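Local coordinates for deoxy-D-mannose-octulosonate 8-phosphate phosphatase (Haemophilus influenzae Rd, PDB 1K1E), which hydrolyses 3-deoxy-D-manno-octulosonate 8-phosphate to 3-deoxy-D-manno-octulosonate and inorganic phosphate, a step of lipopolysaccharide biosynthesis, at the interface of chains A and B. Coordinates in Å, arbitrary orientation; residue numbers count along the deposited sequence, not the author numbering. Chains: chain A/B, deoxy-D-mannose-octulosonate 8-phosphate phosphatase.

The interface of chains A and B. Residues chain A 22, 24, 26, 60; chain B 36, 38, 68, 180.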
ATOM      1  N   GLY A  22       8.709  -2.797  -3.865  1.00 13.09           N
ATOM      2  CA  GLY A  22       9.015  -2.554  -5.279  1.00  8.30           C
ATOM      3  C   GLY A  22       8.597  -1.208  -5.836  1.00 13.33           C
ATOM      4  O   GLY A  22       8.970  -0.865  -6.957  1.00 12.12           O
ATOM      5  N   LEU A  24       8.630   2.720  -6.475  1.00 14.18           N
ATOM      6  CA  LEU A  24       9.580   3.829  -6.437  1.00 12.75           C
ATOM      7  C   LEU A  24       8.649   5.043  -6.287  1.00 17.96           C
ATOM      8  O   LEU A  24       7.855   5.357  -7.198  1.00 13.79           O
ATOM      9  CB  LEU A  24      10.342   3.867  -7.757  1.00 13.66           C
ATOM     10  CG  LEU A  24      11.086   2.571  -8.118  1.00 15.42           C
ATOM     11  CD1 LEU A  24      11.704   2.725  -9.578  1.00 14.46           C
ATOM     12  CD2 LEU A  24      12.227   2.353  -7.083  1.00 14.33           C
ATOM     13  N   TYR A  26       8.001   8.490  -6.483  1.00  9.41           N
ATOM     14  CA  TYR A  26       8.562   9.687  -7.125  1.00 20.23           C
ATOM     15  C   TYR A  26       7.926  11.053  -6.808  1.00 17.94           C
ATOM     16  O   TYR A  26       6.726  11.172  -6.600  1.00 13.45           O
ATOM     17  CB  TYR A  26       8.437   9.560  -8.654  1.00 17.13           C
ATOM     18  CG  TYR A  26       9.593   8.904  -9.396  1.00 12.82           C
ATOM     19  CD1 TYR A  26       9.903   7.548  -9.195  1.00 11.09           C
ATOM     20  CD2 TYR A  26      10.324   9.640 -10.338  1.00 16.84           C
ATOM     21  CE1 TYR A  26      10.918   6.930  -9.931  1.00 21.82           C
ATOM     22  CE2 TYR A  26      11.328   9.071 -11.081  1.00 16.97           C
ATOM     23  CZ  TYR A  26      11.634   7.697 -10.886  1.00 22.06           C
ATOM     24  OH  TYR A  26      12.608   7.099 -11.650  1.00 25.26           O
ATOM     25  N   ARG A  60      20.965   1.234  -7.208  1.00 22.80           N
ATOM     26  CA  ARG A  60      20.651   2.648  -7.072  1.00 17.84           C
ATOM     27  C   ARG A  60      21.299   3.149  -5.786  1.00 23.67           C
ATOM     28  O   ARG A  60      21.526   2.385  -4.864  1.00 24.80           O
ATOM     29  CB  ARG A  60      19.099   2.840  -7.010  1.00 20.16           C
ATOM     30  CG  ARG A  60      18.352   2.562  -8.352  1.00 30.82           C
ATOM     31  CD  ARG A  60      16.791   2.577  -8.239  1.00 25.97           C
ATOM     32  NE  ARG A  60      16.258   3.943  -8.133  1.00 38.75           N
ATOM     33  CZ  ARG A  60      15.870   4.692  -9.176  1.00 37.95           C
ATOM     34  NH1 ARG A  60      15.951   4.181 -10.419  1.00 39.51           N
ATOM     35  NH2 ARG A  60      15.426   5.954  -8.995  1.00 26.39           N
TER
ATOM     36  N   PHE B  36       5.891   4.167  -8.948  1.00 12.55           N
ATOM     37  CA  PHE B  36       6.069   3.298 -10.094  1.00 11.59           C
ATOM     38  C   PHE B  36       6.740   2.012  -9.656  1.00 18.84           C
ATOM     39  O   PHE B  36       7.514   1.983  -8.703  1.00 26.65           O
ATOM     40  CB  PHE B  36       6.948   3.971 -11.157  1.00 14.90           C
ATOM     41  CG  PHE B  36       6.365   5.233 -11.672  1.00 13.94           C
ATOM     42  CD1 PHE B  36       6.801   6.473 -11.159  1.00 14.44           C
ATOM     43  CD2 PHE B  36       5.308   5.187 -12.591  1.00 12.44           C
ATOM     44  CE1 PHE B  36       6.172   7.635 -11.562  1.00  7.78           C
ATOM     45  CE2 PHE B  36       4.675   6.358 -12.995  1.00 16.46           C
ATOM     46  CZ  PHE B  36       5.092   7.578 -12.487  1.00 15.59           C
ATOM     47  N   VAL B  38       9.443  -0.942  -9.733  1.00 12.74           N
ATOM     48  CA  VAL B  38      10.780  -1.181 -10.197  1.00 13.75           C
ATOM     49  C   VAL B  38      10.872  -2.300 -11.257  1.00 12.99           C
ATOM     50  O   VAL B  38      11.650  -2.192 -12.193  1.00 14.46           O
ATOM     51  CB  VAL B  38      11.766  -1.463  -8.995  1.00 16.97           C
ATOM     52  CG1 VAL B  38      11.445  -2.783  -8.249  1.00 13.55           C
ATOM     53  CG2 VAL B  38      13.167  -1.443  -9.470  1.00 22.29           C
ATOM     54  N   ARG B  68       9.616  10.743 -14.304  1.00 18.69           N
ATOM     55  CA  ARG B  68       9.714   9.306 -14.502  1.00 13.60           C
ATOM     56  C   ARG B  68       9.947   9.019 -15.984  1.00 14.29           C
ATOM     57  O   ARG B  68      10.750   8.134 -16.354  1.00 18.35           O
ATOM     58  CB  ARG B  68       8.417   8.632 -14.038  1.00 16.30           C
ATOM     59  CG  ARG B  68       8.337   7.138 -14.202  1.00 17.63           C
ATOM     60  CD  ARG B  68       9.524   6.439 -13.509  1.00 13.52           C
ATOM     61  NE  ARG B  68       9.400   4.953 -13.543  1.00 14.60           N
ATOM     62  CZ  ARG B  68      10.361   4.088 -13.189  1.00 15.50           C
ATOM     63  NH1 ARG B  68      11.550   4.505 -12.768  1.00 12.26           N
ATOM     64  NH2 ARG B  68      10.119   2.765 -13.290  1.00 16.07           N
ATOM     65  N   GLN B 180      17.248   2.742 -14.566  1.00 32.57           N
ATOM     66  CA  GLN B 180      16.007   3.506 -14.639  1.00 36.35           C
ATOM     67  C   GLN B 180      16.026   4.701 -13.707  1.00 40.19           C
ATOM     68  O   GLN B 180      14.921   5.192 -13.394  1.00 34.71           O
ATOM     69  CB  GLN B 180      14.822   2.626 -14.298  1.00 34.97           C
ATOM     70  CG  GLN B 180      14.887   1.993 -12.915  1.00 31.32           C
ATOM     71  CD  GLN B 180      13.681   1.095 -12.685  1.00 30.74           C
ATOM     72  OE1 GLN B 180      12.585   1.589 -12.517  1.00 20.72           O
ATOM     73  NE2 GLN B 180      13.882  -0.240 -12.718  1.00 32.24           N
ATOM     74  OXT GLN B 180      17.146   5.135 -13.335  1.00 40.15           O
TER
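A:Leu24 and B:Phe36 pair as an antiparallel beta bridge through both of their backbone groups, A:Leu24 N to B:Phe36 O at 2.6 Å and B:Phe36 N to A:Leu24 O at 2.9 Å, and the register continues where B:Val38 N donates to A:Gly22 O. Beside this seam B:Phe36 points its CD1 edge at the face of A:Tyr26, near the CG-CD1 side of that ring, with B:Phe36 CD1 3.8 Å from A:Tyr26 CD1 and the planes nearly perpendicular (85°). The aliphatic part of B:Arg68 completes the cluster: its CG sits over the centre of the B:Phe36 ring, while CD packs against the same A:Tyr26 face, 3.6 Å from A:Tyr26 CZ. A bend at chi2 (55°) lays the B:Arg68 chain in the corner between the two rings and turns its guanidinium toward the tyrosine hydroxyl. B:Arg68 NH1 reaches A:Tyr26 OH at 3.0 Å, close to the guanidinium plane. The same NH1 and its neighbour both donate to the side-chain amide oxygen of B:Gln180, B:Arg68 NH2 to B:Gln180 OE1 at 2.8 Å. At the other end of that amide, B:Gln180 NE2 gives a nearly straight bond to B:Val38 O at 3.0 Å, on a lone pair in the carbonyl plane, which should hold the amide against rotation. CD1 of A:Leu24 lies against this amide and the B:Arg68 guanidinium, an apolar tip set on a polar network. At the C-terminal carboxylate, A:Arg60 NH1 makes a weak hydrogen bond to B:Gln180 O at 3.3 Å; the negative group probably eases the proximity of the two arginines. Strand 23-27 of A thus runs beside the end of strand 30-37 of B, where helix 38-49 begins, joining two subunits of the homotetramer. B:Val38, B:Arg68 and A:Arg60 correspond to substrate-binding positions, which suggests that the B C-terminus inserts into an active-site entrance shared by neighbouring chains.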